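Beta-catenin homolog sys-1 (Caenorhabditis elegans, PDB 3C2G) acts as a transcriptional coregulator in the Wnt asymmetry pathway, binding the TCF factor POP-1 directly and activating or repressing target genes. Local coordinates at residues A[32-37]-A[52-57]; A[331-336]-A[340-345]; A[408-413]-A[464-469]; A[565-570]-A[606-611]. All blocks are in the same frame, centred on the assembly; numbering follows the deposited sequence.

Interaction 1 of 4, residues A[32-37]-A[52-57]; sequences TWIRQD and QQILNI
Trp33 and Ile34 meet Ile54 in a small, wholly apolar helix-to-helix contact at the N-terminal end of the armadillo domain, where helix 20-37 faces helix 47-62. One methyl group does the work on the second helix: CD1 of Ile54 lies 4.0 Å from CD1 of Ile34, so the two isoleucines meet tip to tip, and 4.1 Å from CZ3 of Trp33, which it reaches at the edge of the indole, near the ring plane. The backbones stand well apart, with 10.3 Å between CA of Ile34 and CA of Ile54, a gap that the side chains bridge with their far ends. Trp33 helps to do so because its CG is anti to the backbone N (chi1 173°), which carries the benzo edge out toward the second helix. Isoleucines suit such a place, since the CG1-CD1 arm gives reach. No hydrogen bond crosses, and only 91 Å² is buried between the segments. The core is completed from around: Phe39 packs edge-to-face with Trp33, helix 3-13 supplies Ala7 to Trp33 and Ile11 to Ile54, and helix 71-90 closes on Ile54 with Ile84 and Phe88.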
loop_
_atom_site.group_PDB
_atom_site.type_symbol
_atom_site.label_atom_id
_atom_site.label_comp_id
_atom_site.label_asym_id
_atom_site.label_seq_id
_atom_site.Cartn_x
_atom_site.Cartn_y
_atom_site.Cartn_z
ATOM N N THR A 32 -25.324 38.995 -9.199
ATOM C CA THR A 32 -26.569 38.789 -9.925
ATOM C C THR A 32 -26.320 38.731 -11.425
ATOM O O THR A 32 -26.790 37.816 -12.099
ATOM C CB THR A 32 -27.578 39.887 -9.589
ATOM O OG1 THR A 32 -27.726 39.958 -8.165
ATOM C CG2 THR A 32 -28.931 39.596 -10.226
ATOM N N TRP A 33 -25.555 39.691 -11.936
ATOM C CA TRP A 33 -25.201 39.722 -13.353
ATOM C C TRP A 33 -24.545 38.423 -13.815
ATOM O O TRP A 33 -24.929 37.864 -14.842
ATOM C CB TRP A 33 -24.296 40.921 -13.647
ATOM C CG TRP A 33 -23.727 40.964 -15.038
ATOM C CD1 TRP A 33 -24.420 41.069 -16.208
ATOM C CD2 TRP A 33 -22.343 40.923 -15.395
ATOM N NE1 TRP A 33 -23.554 41.085 -17.278
ATOM C CE2 TRP A 33 -22.272 40.999 -16.807
ATOM C CE3 TRP A 33 -21.153 40.820 -14.662
ATOM C CZ2 TRP A 33 -21.059 40.979 -17.498
ATOM C CZ3 TRP A 33 -19.947 40.801 -15.349
ATOM C CH2 TRP A 33 -19.908 40.879 -16.755
ATOM N N ILE A 34 -23.564 37.957 -13.040
ATOM C CA ILE A 34 -22.831 36.724 -13.337
ATOM C C ILE A 34 -23.740 35.496 -13.282
ATOM O O ILE A 34 -23.749 34.688 -14.210
ATOM C CB ILE A 34 -21.592 36.563 -12.409
ATOM C CG1 ILE A 34 -20.551 37.639 -12.745
ATOM C CG2 ILE A 34 -20.980 35.167 -12.538
ATOM C CD1 ILE A 34 -19.480 37.837 -11.701
ATOM N N ARG A 35 -24.510 35.378 -12.204
ATOM C CA ARG A 35 -25.465 34.280 -12.042
ATOM C C ARG A 35 -26.387 34.142 -13.247
ATOM O O ARG A 35 -26.671 33.027 -13.692
ATOM C CB ARG A 35 -26.320 34.480 -10.789
ATOM C CG ARG A 35 -25.612 34.181 -9.484
ATOM C CD ARG A 35 -26.478 33.303 -8.583
ATOM N NE ARG A 35 -27.744 33.926 -8.197
ATOM C CZ ARG A 35 -28.829 33.249 -7.828
ATOM N NH1 ARG A 35 -28.816 31.920 -7.805
ATOM N NH2 ARG A 35 -29.935 33.901 -7.492
ATOM N N GLN A 36 -26.833 35.285 -13.774
ATOM C CA GLN A 36 -27.864 35.336 -14.808
ATOM C C GLN A 36 -27.331 35.262 -16.244
ATOM O O GLN A 36 -27.812 34.452 -17.038
ATOM C CB GLN A 36 -28.722 36.592 -14.622
ATOM C CG GLN A 36 -29.856 36.741 -15.631
ATOM C CD GLN A 36 -30.329 38.178 -15.768
ATOM O OE1 GLN A 36 -30.651 38.838 -14.775
ATOM N NE2 GLN A 36 -30.373 38.671 -17.005
ATOM N N ASP A 37 -26.351 36.106 -16.569
ATOM C CA ASP A 37 -25.826 36.223 -17.937
ATOM C C ASP A 37 -24.741 35.195 -18.266
ATOM O O ASP A 37 -24.622 34.754 -19.414
ATOM C CB ASP A 37 -25.301 37.640 -18.196
ATOM N N GLN A 52 -10.013 39.487 -14.774
ATOM C CA GLN A 52 -9.070 40.197 -13.903
ATOM C C GLN A 52 -9.720 41.324 -13.090
ATOM O O GLN A 52 -9.424 41.484 -11.896
ATOM C CB GLN A 52 -7.876 40.735 -14.694
ATOM C CG GLN A 52 -6.635 40.982 -13.837
ATOM C CD GLN A 52 -6.204 39.739 -13.031
ATOM O OE1 GLN A 52 -5.908 38.680 -13.600
ATOM N NE2 GLN A 52 -6.170 39.878 -11.703
ATOM N N GLN A 53 -10.591 42.095 -13.746
ATOM C CA GLN A 53 -11.353 43.169 -13.103
ATOM C C GLN A 53 -12.175 42.638 -11.935
ATOM O O GLN A 53 -12.130 43.209 -10.844
ATOM C CB GLN A 53 -12.302 43.860 -14.099
ATOM C CG GLN A 53 -11.647 44.797 -15.087
ATOM C CD GLN A 53 -12.655 45.497 -16.005
ATOM O OE1 GLN A 53 -13.442 44.849 -16.712
ATOM N NE2 GLN A 53 -12.630 46.833 -15.999
ATOM N N ILE A 54 -12.931 41.562 -12.172
ATOM C CA ILE A 54 -13.732 40.931 -11.121
ATOM C C ILE A 54 -12.845 40.381 -10.003
ATOM O O ILE A 54 -13.131 40.586 -8.817
ATOM C CB ILE A 54 -14.608 39.783 -11.659
ATOM C CG1 ILE A 54 -15.375 40.211 -12.918
ATOM C CG2 ILE A 54 -15.531 39.248 -10.557
ATOM C CD1 ILE A 54 -16.789 40.640 -12.691
ATOM N N LEU A 55 -11.774 39.684 -10.377
ATOM C CA LEU A 55 -10.878 39.099 -9.392
ATOM C C LEU A 55 -10.308 40.199 -8.519
ATOM O O LEU A 55 -10.211 40.048 -7.296
ATOM C CB LEU A 55 -9.750 38.291 -10.049
ATOM C CG LEU A 55 -10.105 36.959 -10.732
ATOM C CD1 LEU A 55 -8.866 36.336 -11.390
ATOM C CD2 LEU A 55 -10.757 35.979 -9.757
ATOM N N ASN A 56 -9.956 41.316 -9.149
ATOM C CA ASN A 56 -9.362 42.422 -8.419
ATOM C C ASN A 56 -10.345 43.059 -7.453
ATOM O O ASN A 56 -9.935 43.560 -6.408
ATOM C CB ASN A 56 -8.758 43.453 -9.372
ATOM C CG ASN A 56 -7.391 43.031 -9.893
ATOM O OD1 ASN A 56 -6.796 42.051 -9.419
ATOM N ND2 ASN A 56 -6.876 43.780 -10.862
ATOM N N ILE A 57 -11.633 43.008 -7.789
ATOM C CA ILE A 57 -12.676 43.476 -6.875
ATOM C C ILE A 57 -12.909 42.482 -5.725
ATOM O O ILE A 57 -13.011 42.880 -4.552
ATOM C CB ILE A 57 -14.011 43.810 -7.609
ATOM C CG1 ILE A 57 -13.839 45.052 -8.494
ATOM C CG2 ILE A 57 -15.125 44.066 -6.608
ATOM C CD1 ILE A 57 -15.048 45.369 -9.378
#

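Interaction 2 of 4, residues A[331-336]-A[340-345]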
loop_
_atom_site.group_PDB
_atom_site.type_symbol
_atom_site.label_atom_id
_atom_site.label_comp_id
_atom_site.label_asym_id
_atom_site.label_seq_id
_atom_site.Cartn_x
_atom_site.Cartn_y
_atom_site.Cartn_z
ATOM N N ARG A 331 -8.998 -13.797 13.567
ATOM C CA ARG A 331 -10.437 -14.003 13.521
ATOM C C ARG A 331 -11.054 -13.260 12.345
ATOM O O ARG A 331 -11.873 -13.812 11.614
ATOM C CB ARG A 331 -11.081 -13.540 14.822
ATOM C CG ARG A 331 -12.393 -14.248 15.152
ATOM C CD ARG A 331 -12.906 -13.873 16.563
ATOM N NE ARG A 331 -11.827 -13.793 17.567
ATOM C CZ ARG A 331 -11.551 -12.711 18.301
ATOM N NH1 ARG A 331 -12.288 -11.606 18.179
ATOM N NH2 ARG A 331 -10.546 -12.738 19.171
ATOM N N LEU A 332 -10.640 -12.011 12.162
ATOM C CA LEU A 332 -11.074 -11.201 11.027
ATOM C C LEU A 332 -10.772 -11.865 9.690
ATOM O O LEU A 332 -11.645 -11.961 8.843
ATOM C CB LEU A 332 -10.436 -9.809 11.082
ATOM C CG LEU A 332 -11.024 -8.810 10.086
ATOM C CD1 LEU A 332 -12.470 -8.494 10.475
ATOM C CD2 LEU A 332 -10.182 -7.537 10.006
ATOM N N ILE A 333 -9.539 -12.317 9.501
ATOM C CA ILE A 333 -9.129 -12.979 8.265
ATOM C C ILE A 333 -9.955 -14.255 8.022
ATOM O O ILE A 333 -10.334 -14.567 6.895
ATOM C CB ILE A 333 -7.616 -13.287 8.305
ATOM C CG1 ILE A 333 -6.810 -12.002 8.169
ATOM C CG2 ILE A 333 -7.208 -14.257 7.215
ATOM C CD1 ILE A 333 -5.442 -12.089 8.840
ATOM N N GLU A 334 -10.241 -14.970 9.104
ATOM C CA GLU A 334 -11.033 -16.191 9.064
ATOM C C GLU A 334 -12.467 -16.002 8.533
ATOM O O GLU A 334 -12.930 -16.821 7.734
ATOM C CB GLU A 334 -11.062 -16.830 10.457
ATOM C CG GLU A 334 -11.607 -18.259 10.504
ATOM C CD GLU A 334 -11.622 -18.829 11.919
ATOM O OE1 GLU A 334 -11.653 -18.038 12.893
ATOM O OE2 GLU A 334 -11.607 -20.070 12.061
ATOM N N ILE A 335 -13.159 -14.938 8.961
ATOM C CA ILE A 335 -14.578 -14.765 8.593
ATOM C C ILE A 335 -14.903 -13.690 7.547
ATOM O O ILE A 335 -15.959 -13.755 6.912
ATOM C CB ILE A 335 -15.549 -14.633 9.835
ATOM C CG1 ILE A 335 -15.891 -13.166 10.171
ATOM C CG2 ILE A 335 -15.073 -15.471 11.042
ATOM C CD1 ILE A 335 -14.903 -12.425 11.061
ATOM N N HIS A 336 -14.022 -12.710 7.353
ATOM C CA HIS A 336 -14.343 -11.616 6.432
ATOM C C HIS A 336 -14.342 -12.057 4.980
ATOM O O HIS A 336 -13.331 -12.526 4.475
ATOM C CB HIS A 336 -13.437 -10.406 6.607
ATOM C CG HIS A 336 -14.023 -9.154 6.042
ATOM N ND1 HIS A 336 -14.709 -8.241 6.814
ATOM C CD2 HIS A 336 -14.076 -8.689 4.773
ATOM C CE1 HIS A 336 -15.136 -7.254 6.050
ATOM N NE2 HIS A 336 -14.759 -7.498 4.808
ATOM N N GLU A 340 -9.772 -8.424 -0.577
ATOM C CA GLU A 340 -8.861 -7.327 -0.265
ATOM C C GLU A 340 -8.477 -7.381 1.200
ATOM O O GLU A 340 -7.336 -7.125 1.560
ATOM C CB GLU A 340 -9.488 -5.965 -0.591
ATOM C CG GLU A 340 -9.547 -5.635 -2.077
ATOM C CD GLU A 340 -8.174 -5.597 -2.748
ATOM O OE1 GLU A 340 -7.203 -5.106 -2.114
ATOM O OE2 GLU A 340 -8.072 -6.058 -3.914
ATOM N N VAL A 341 -9.444 -7.715 2.043
ATOM C CA VAL A 341 -9.197 -7.829 3.462
ATOM C C VAL A 341 -8.298 -9.044 3.736
ATOM O O VAL A 341 -7.361 -8.946 4.521
ATOM C CB VAL A 341 -10.532 -7.871 4.262
ATOM C CG1 VAL A 341 -10.283 -8.132 5.714
ATOM C CG2 VAL A 341 -11.266 -6.549 4.122
ATOM N N ILE A 342 -8.561 -10.167 3.060
ATOM C CA ILE A 342 -7.744 -11.366 3.211
ATOM C C ILE A 342 -6.323 -11.060 2.772
ATOM O O ILE A 342 -5.353 -11.470 3.421
ATOM C CB ILE A 342 -8.272 -12.570 2.380
ATOM C CG1 ILE A 342 -9.737 -12.908 2.709
ATOM C CG2 ILE A 342 -7.388 -13.782 2.568
ATOM C CD1 ILE A 342 -10.058 -12.992 4.167
ATOM N N TYR A 343 -6.209 -10.326 1.676
ATOM C CA TYR A 343 -4.918 -9.962 1.138
ATOM C C TYR A 343 -4.132 -9.139 2.133
ATOM O O TYR A 343 -2.976 -9.455 2.401
ATOM C CB TYR A 343 -5.073 -9.195 -0.161
ATOM C CG TYR A 343 -3.796 -8.557 -0.633
ATOM C CD1 TYR A 343 -2.737 -9.350 -1.126
ATOM C CD2 TYR A 343 -3.637 -7.160 -0.610
ATOM C CE1 TYR A 343 -1.555 -8.770 -1.571
ATOM C CE2 TYR A 343 -2.453 -6.562 -1.061
ATOM C CZ TYR A 343 -1.412 -7.368 -1.536
ATOM O OH TYR A 343 -0.232 -6.793 -1.986
ATOM N N SER A 344 -4.765 -8.111 2.699
ATOM C CA SER A 344 -4.107 -7.223 3.655
ATOM C C SER A 344 -3.729 -7.943 4.941
ATOM O O SER A 344 -2.615 -7.789 5.432
ATOM C CB SER A 344 -5.000 -6.029 3.992
ATOM O OG SER A 344 -5.418 -5.342 2.827
ATOM N N GLY A 345 -4.666 -8.725 5.478
ATOM C CA GLY A 345 -4.468 -9.436 6.731
ATOM C C GLY A 345 -3.355 -10.466 6.657
ATOM O O GLY A 345 -2.495 -10.518 7.540
#
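Val341 packs on His336 at the turn of a helical hairpin of the armadillo domain, formed by helices 325-335 and 339-352; the segments 331-335 and 340-345 run nearly antiparallel, at 146°. CG of His336 lies anti to the backbone N (chi1 -160°), which brings the imidazole to Val341, whose CG2 comes obliquely on to the CD2-NE2 side of the ring, 3.6 Å from CD2. With an alanine in place of His336, the methyls of Val341 would probably lose that cover and a gap would open at the turn. Next, CD1 of Ile342 meets two backbone oxygens, 3.2 Å from O of Ile333 and 3.3 Å from O of His336, just past the end of the first helix; its side chain also packs on Ile375. OG of Ser344 is hydrogen-bonded to O of Glu340 (2.9 Å), which also accepts from N of Ser344, the donors coming from opposite faces of its plane. Gly345 lets the helices come close, since a CB here would clash with Ile333; with none there, CD1 of Ile333 rests 3.4 Å from C of Gly345.

Interaction 3 of 4, residues A[408-413]-A[464-469]; sequences FLMMWI and ILRSFI
Leu409 and Met410, near the C-terminal part of helix 388-409, face Ser467 and Arg466 of helix 457-472 across a loose junction of the armadillo superhelix, beside the bound peptide. CA of Leu409 and CA of Ser467 are 8.7 Å apart, and only 105 Å² is buried between the segments; the ends of Leu409 and Met410 reach over to a backbone oxygen and a guanidinium. CD1 of Leu409 comes to 4.5 Å from O of Ser467, and the same leucine packs on Leu470 and Leu471 further along that helix. Ser467 turns its CB away from this neighbour; its OG is hydrogen-bonded to OD1 of Asn406, about one turn before Leu409 on helix 388-409, a polar tie between the same two helices. Met410, present as selenomethionine, places SE 4.5 Å from NH1 of Arg466, approaching the guanidinium obliquely. A long flexible arginine suits this partly exposed position, where its aliphatic stem can span the gap and its charged end need not be buried. Met410 also packs on an acidic side chain of the peptide, so it borders both the ligand and the arginine. No hydrogen bond joins the two segments: at this distance the selenium and the guanidinium are at most in loose van der Waals contact, and the meeting is probably governed more by shape and dispersion than by charge.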
loop_
_atom_site.group_PDB
_atom_site.type_symbol
_atom_site.label_atom_id
_atom_site.label_comp_id
_atom_site.label_asym_id
_atom_site.label_seq_id
_atom_site.Cartn_x
_atom_site.Cartn_y
_atom_site.Cartn_z
ATOM N N PHE A 408 7.408 -19.714 10.046
ATOM C CA PHE A 408 7.208 -20.655 11.159
ATOM C C PHE A 408 8.174 -21.839 11.119
ATOM O O PHE A 408 8.777 -22.182 12.127
ATOM C CB PHE A 408 5.784 -21.216 11.177
ATOM C CG PHE A 408 4.747 -20.248 11.623
ATOM C CD1 PHE A 408 4.876 -19.571 12.822
ATOM C CD2 PHE A 408 3.614 -20.038 10.855
ATOM C CE1 PHE A 408 3.906 -18.676 13.234
ATOM C CE2 PHE A 408 2.634 -19.143 11.260
ATOM C CZ PHE A 408 2.783 -18.459 12.453
ATOM N N LEU A 409 8.306 -22.471 9.956
ATOM C CA LEU A 409 9.001 -23.755 9.857
ATOM C C LEU A 409 10.483 -23.686 10.233
ATOM O O LEU A 409 11.073 -24.696 10.586
ATOM C CB LEU A 409 8.794 -24.401 8.482
ATOM C CG LEU A 409 7.355 -24.790 8.119
ATOM C CD1 LEU A 409 7.191 -25.152 6.638
ATOM C CD2 LEU A 409 6.831 -25.905 9.010
HETATM N N MSE A 410 11.059 -22.492 10.185
HETATM C CA MSE A 410 12.443 -22.266 10.594
HETATM C C MSE A 410 12.724 -22.784 12.001
HETATM O O MSE A 410 13.714 -23.490 12.220
HETATM C CB MSE A 410 12.776 -20.777 10.517
HETATM C CG MSE A 410 12.402 -20.139 9.193
HETATM SE SE MSE A 410 13.797 -20.218 7.816
HETATM C CE MSE A 410 14.360 -22.100 7.890
HETATM N N MSE A 411 11.837 -22.442 12.937
HETATM C CA MSE A 411 11.908 -22.890 14.331
HETATM C C MSE A 411 12.358 -24.340 14.507
HETATM O O MSE A 411 13.154 -24.645 15.379
HETATM C CB MSE A 411 10.539 -22.746 15.001
HETATM C CG MSE A 411 10.047 -21.321 15.195
HETATM SE SE MSE A 411 8.157 -21.293 15.752
HETATM C CE MSE A 411 8.275 -22.378 17.394
ATOM N N TRP A 412 11.841 -25.227 13.667
ATOM C CA TRP A 412 11.877 -26.654 13.944
ATOM C C TRP A 412 12.853 -27.449 13.105
ATOM O O TRP A 412 12.939 -28.668 13.248
ATOM C CB TRP A 412 10.479 -27.237 13.790
ATOM C CG TRP A 412 9.506 -26.576 14.664
ATOM C CD1 TRP A 412 9.586 -26.442 16.013
ATOM C CD2 TRP A 412 8.292 -25.935 14.265
ATOM N NE1 TRP A 412 8.498 -25.764 16.484
ATOM C CE2 TRP A 412 7.682 -25.441 15.433
ATOM C CE3 TRP A 412 7.656 -25.736 13.032
ATOM C CZ2 TRP A 412 6.466 -24.762 15.412
ATOM C CZ3 TRP A 412 6.446 -25.064 13.013
ATOM C CH2 TRP A 412 5.864 -24.582 14.196
ATOM N N ILE A 413 13.580 -26.768 12.231
ATOM C CA ILE A 413 14.571 -27.438 11.411
ATOM C C ILE A 413 15.929 -27.331 12.103
ATOM O O ILE A 413 16.354 -26.226 12.464
ATOM C CB ILE A 413 14.580 -26.898 9.967
ATOM C CG1 ILE A 413 13.186 -27.073 9.352
ATOM C CG2 ILE A 413 15.610 -27.638 9.116
ATOM C CD1 ILE A 413 12.913 -26.225 8.146
ATOM N N ILE A 464 6.525 -21.385 -3.282
ATOM C CA ILE A 464 6.027 -22.744 -3.138
ATOM C C ILE A 464 7.185 -23.744 -3.032
ATOM O O ILE A 464 7.143 -24.655 -2.198
ATOM C CB ILE A 464 5.109 -23.132 -4.295
ATOM C CG1 ILE A 464 3.783 -22.373 -4.191
ATOM C CG2 ILE A 464 4.865 -24.641 -4.301
ATOM C CD1 ILE A 464 2.912 -22.496 -5.425
ATOM N N LEU A 465 8.214 -23.568 -3.862
ATOM C CA LEU A 465 9.351 -24.472 -3.835
ATOM C C LEU A 465 9.970 -24.429 -2.451
ATOM O O LEU A 465 10.336 -25.470 -1.885
ATOM C CB LEU A 465 10.393 -24.118 -4.899
ATOM C CG LEU A 465 9.947 -24.230 -6.350
ATOM C CD1 LEU A 465 11.070 -23.767 -7.284
ATOM C CD2 LEU A 465 9.491 -25.647 -6.694
ATOM N N ARG A 466 10.060 -23.219 -1.909
ATOM C CA ARG A 466 10.628 -23.011 -0.589
ATOM C C ARG A 466 9.801 -23.740 0.483
ATOM O O ARG A 466 10.354 -24.395 1.365
ATOM C CB ARG A 466 10.722 -21.517 -0.286
ATOM C CG ARG A 466 12.050 -21.108 0.301
ATOM C CD ARG A 466 12.037 -21.140 1.789
ATOM N NE ARG A 466 13.366 -21.410 2.333
ATOM C CZ ARG A 466 14.032 -20.572 3.116
ATOM N NH1 ARG A 466 13.486 -19.399 3.434
ATOM N NH2 ARG A 466 15.227 -20.909 3.585
ATOM N N SER A 467 8.483 -23.628 0.396
ATOM C CA SER A 467 7.602 -24.328 1.316
ATOM C C SER A 467 7.866 -25.839 1.351
ATOM O O SER A 467 7.929 -26.421 2.427
ATOM C CB SER A 467 6.133 -24.041 0.985
ATOM O OG SER A 467 5.782 -22.759 1.469
ATOM N N PHE A 468 8.012 -26.450 0.176
ATOM C CA PHE A 468 8.291 -27.869 0.065
ATOM C C PHE A 468 9.655 -28.203 0.642
ATOM O O PHE A 468 9.794 -29.178 1.374
ATOM C CB PHE A 468 8.196 -28.338 -1.388
ATOM C CG PHE A 468 6.793 -28.488 -1.876
ATOM C CD1 PHE A 468 5.906 -29.330 -1.225
ATOM C CD2 PHE A 468 6.350 -27.796 -3.004
ATOM C CE1 PHE A 468 4.586 -29.465 -1.684
ATOM C CE2 PHE A 468 5.025 -27.931 -3.461
ATOM C CZ PHE A 468 4.154 -28.761 -2.801
ATOM N N ILE A 469 10.650 -27.385 0.320
ATOM C CA ILE A 469 11.972 -27.522 0.907
ATOM C C ILE A 469 11.872 -27.594 2.433
ATOM O O ILE A 469 12.342 -28.555 3.039
ATOM C CB ILE A 469 12.905 -26.376 0.484
ATOM C CG1 ILE A 469 13.272 -26.513 -0.992
ATOM C CG2 ILE A 469 14.172 -26.357 1.340
ATOM C CD1 ILE A 469 13.851 -25.247 -1.614
#

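Interaction 4 of 4, residues A[565-570]-A[606-611]; sequences FIHNVL and AKAANS
Leu570 and Ala608 are the pair with the nearest CA atoms across the segments 565-570 and 606-611, whose helices run nearly in the same direction: the segment axes make an angle of 28° and come within 9.3 Å. CA of Leu570 is 5.9 Å from CA of Ala608, a spacing that small side chains on the second helix permit. The CB of Ala608 points at the first helix and lies 3.7 Å from CB of Leu570. Because CG of Leu570 is anti to the carbonyl carbon (chi1 -67°), its branched end is carried over to Ala608 and Ala609: CD1 reaches 4.0 Å from CB of Ala608 and 4.1 Å from N of Ala609, while CD2 approaches CA of Ala609. One leucine thus straddles two successive alanines. At the margin, ND1 of His567 comes to 4.4 Å from CB of Ala608, the methyl standing oblique to the imidazole. A histidine suits this partly exposed edge, where its side chain also touches Asp604. Leu570 is further enclosed by Ile605 and Leu612 of helix 603-613 and by Leu594 of helix 591-598. With no hydrogen bond between the segments, their cohesion rests on burying methyl and methylene groups, which demands close fit but imposes little directionality.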
loop_
_atom_site.group_PDB
_atom_site.type_symbol
_atom_site.label_atom_id
_atom_site.label_comp_id
_atom_site.label_asym_id
_atom_site.label_seq_id
_atom_site.Cartn_x
_atom_site.Cartn_y
_atom_site.Cartn_z
ATOM N N PHE A 565 25.216 -23.143 -4.421
ATOM C CA PHE A 565 24.511 -23.416 -5.671
ATOM C C PHE A 565 25.347 -24.325 -6.570
ATOM O O PHE A 565 24.834 -25.302 -7.111
ATOM C CB PHE A 565 24.146 -22.105 -6.385
ATOM C CG PHE A 565 23.438 -22.296 -7.704
ATOM C CD1 PHE A 565 22.278 -23.061 -7.792
ATOM C CD2 PHE A 565 23.924 -21.685 -8.859
ATOM C CE1 PHE A 565 21.615 -23.227 -9.017
ATOM C CE2 PHE A 565 23.276 -21.843 -10.085
ATOM C CZ PHE A 565 22.119 -22.618 -10.163
ATOM N N ILE A 566 26.630 -23.995 -6.703
ATOM C CA ILE A 566 27.601 -24.793 -7.444
ATOM C C ILE A 566 27.662 -26.223 -6.906
ATOM O O ILE A 566 27.581 -27.199 -7.666
ATOM C CB ILE A 566 29.010 -24.147 -7.365
ATOM C CG1 ILE A 566 29.010 -22.775 -8.052
ATOM C CG2 ILE A 566 30.081 -25.074 -7.958
ATOM C CD1 ILE A 566 30.284 -21.973 -7.837
ATOM N N HIS A 567 27.806 -26.336 -5.591
ATOM C CA HIS A 567 27.885 -27.635 -4.953
ATOM C C HIS A 567 26.607 -28.416 -5.222
ATOM O O HIS A 567 26.665 -29.616 -5.501
ATOM C CB HIS A 567 28.121 -27.496 -3.450
ATOM C CG HIS A 567 28.210 -28.808 -2.730
ATOM N ND1 HIS A 567 29.300 -29.646 -2.839
ATOM C CD2 HIS A 567 27.346 -29.424 -1.889
ATOM C CE1 HIS A 567 29.101 -30.725 -2.103
ATOM N NE2 HIS A 567 27.922 -30.616 -1.516
ATOM N N ASN A 568 25.463 -27.733 -5.154
ATOM C CA ASN A 568 24.172 -28.392 -5.360
ATOM C C ASN A 568 24.031 -28.909 -6.792
ATOM O O ASN A 568 23.564 -30.025 -7.038
ATOM C CB ASN A 568 23.014 -27.456 -4.987
ATOM C CG ASN A 568 22.717 -27.464 -3.496
ATOM O OD1 ASN A 568 23.213 -28.311 -2.750
ATOM N ND2 ASN A 568 21.896 -26.534 -3.059
ATOM N N VAL A 569 24.465 -28.076 -7.727
ATOM C CA VAL A 569 24.410 -28.407 -9.133
ATOM C C VAL A 569 25.296 -29.609 -9.421
ATOM O O VAL A 569 24.880 -30.527 -10.117
ATOM C CB VAL A 569 24.775 -27.191 -9.990
ATOM C CG1 VAL A 569 25.259 -27.609 -11.356
ATOM C CG2 VAL A 569 23.564 -26.260 -10.097
ATOM N N LEU A 570 26.496 -29.620 -8.854
ATOM C CA LEU A 570 27.415 -30.737 -9.050
ATOM C C LEU A 570 26.847 -32.035 -8.496
ATOM O O LEU A 570 26.897 -33.075 -9.162
ATOM C CB LEU A 570 28.773 -30.451 -8.408
ATOM C CG LEU A 570 29.586 -29.326 -9.038
ATOM C CD1 LEU A 570 30.700 -28.869 -8.105
ATOM C CD2 LEU A 570 30.136 -29.739 -10.383
ATOM N N ALA A 606 35.335 -29.222 -5.051
ATOM C CA ALA A 606 36.381 -29.970 -5.749
ATOM C C ALA A 606 36.109 -31.478 -5.771
ATOM O O ALA A 606 36.273 -32.126 -6.806
ATOM C CB ALA A 606 37.738 -29.674 -5.137
ATOM N N LYS A 607 35.673 -32.028 -4.640
ATOM C CA LYS A 607 35.356 -33.457 -4.550
ATOM C C LYS A 607 34.182 -33.853 -5.450
ATOM O O LYS A 607 34.227 -34.890 -6.115
ATOM C CB LYS A 607 35.079 -33.872 -3.099
ATOM N N ALA A 608 33.139 -33.025 -5.469
ATOM C CA ALA A 608 31.959 -33.282 -6.297
ATOM C C ALA A 608 32.311 -33.209 -7.780
ATOM O O ALA A 608 31.879 -34.050 -8.576
ATOM C CB ALA A 608 30.866 -32.295 -5.967
ATOM N N ALA A 609 33.112 -32.201 -8.122
ATOM C CA ALA A 609 33.548 -31.955 -9.489
ATOM C C ALA A 609 34.178 -33.177 -10.155
ATOM O O ALA A 609 33.711 -33.602 -11.215
ATOM C CB ALA A 609 34.494 -30.764 -9.539
ATOM N N ASN A 610 35.216 -33.757 -9.550
ATOM C CA ASN A 610 35.866 -34.905 -10.194
ATOM C C ASN A 610 35.080 -36.206 -10.112
ATOM O O ASN A 610 35.192 -37.058 -11.001
ATOM C CB ASN A 610 37.359 -35.069 -9.824
ATOM C CG ASN A 610 37.625 -34.958 -8.338
ATOM O OD1 ASN A 610 37.102 -35.737 -7.537
ATOM N ND2 ASN A 610 38.468 -34.000 -7.960
ATOM N N SER A 611 34.239 -36.337 -9.089
ATOM C CA SER A 611 33.269 -37.437 -9.054
ATOM C C SER A 611 32.328 -37.350 -10.256
ATOM O O SER A 611 32.033 -38.362 -10.885
ATOM C CB SER A 611 32.457 -37.423 -7.760
ATOM O OG SER A 611 33.292 -37.262 -6.633
#

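The four contacts follow one another in series along a single all-helical chain, and none touches another. Interaction 1 stands near the N-terminal end, its centre about 54 Å from that of interaction 2 and about 85 Å from that of interaction 4, across the chain's centre from interactions 3 and 4. The later three are more closely spaced, with centres about 23 Å apart for interactions 2 and 3 and about 25 Å for 3 and 4. Helix 388-409 carries part of interaction 3 and also packs on Ile342 and Tyr343 of segment 340-345; helix 515-535 touches both 464-469 and 565-570. Along this elongated scaffold the bound peptide packs on Tyr343 and on Met410 of interaction 3.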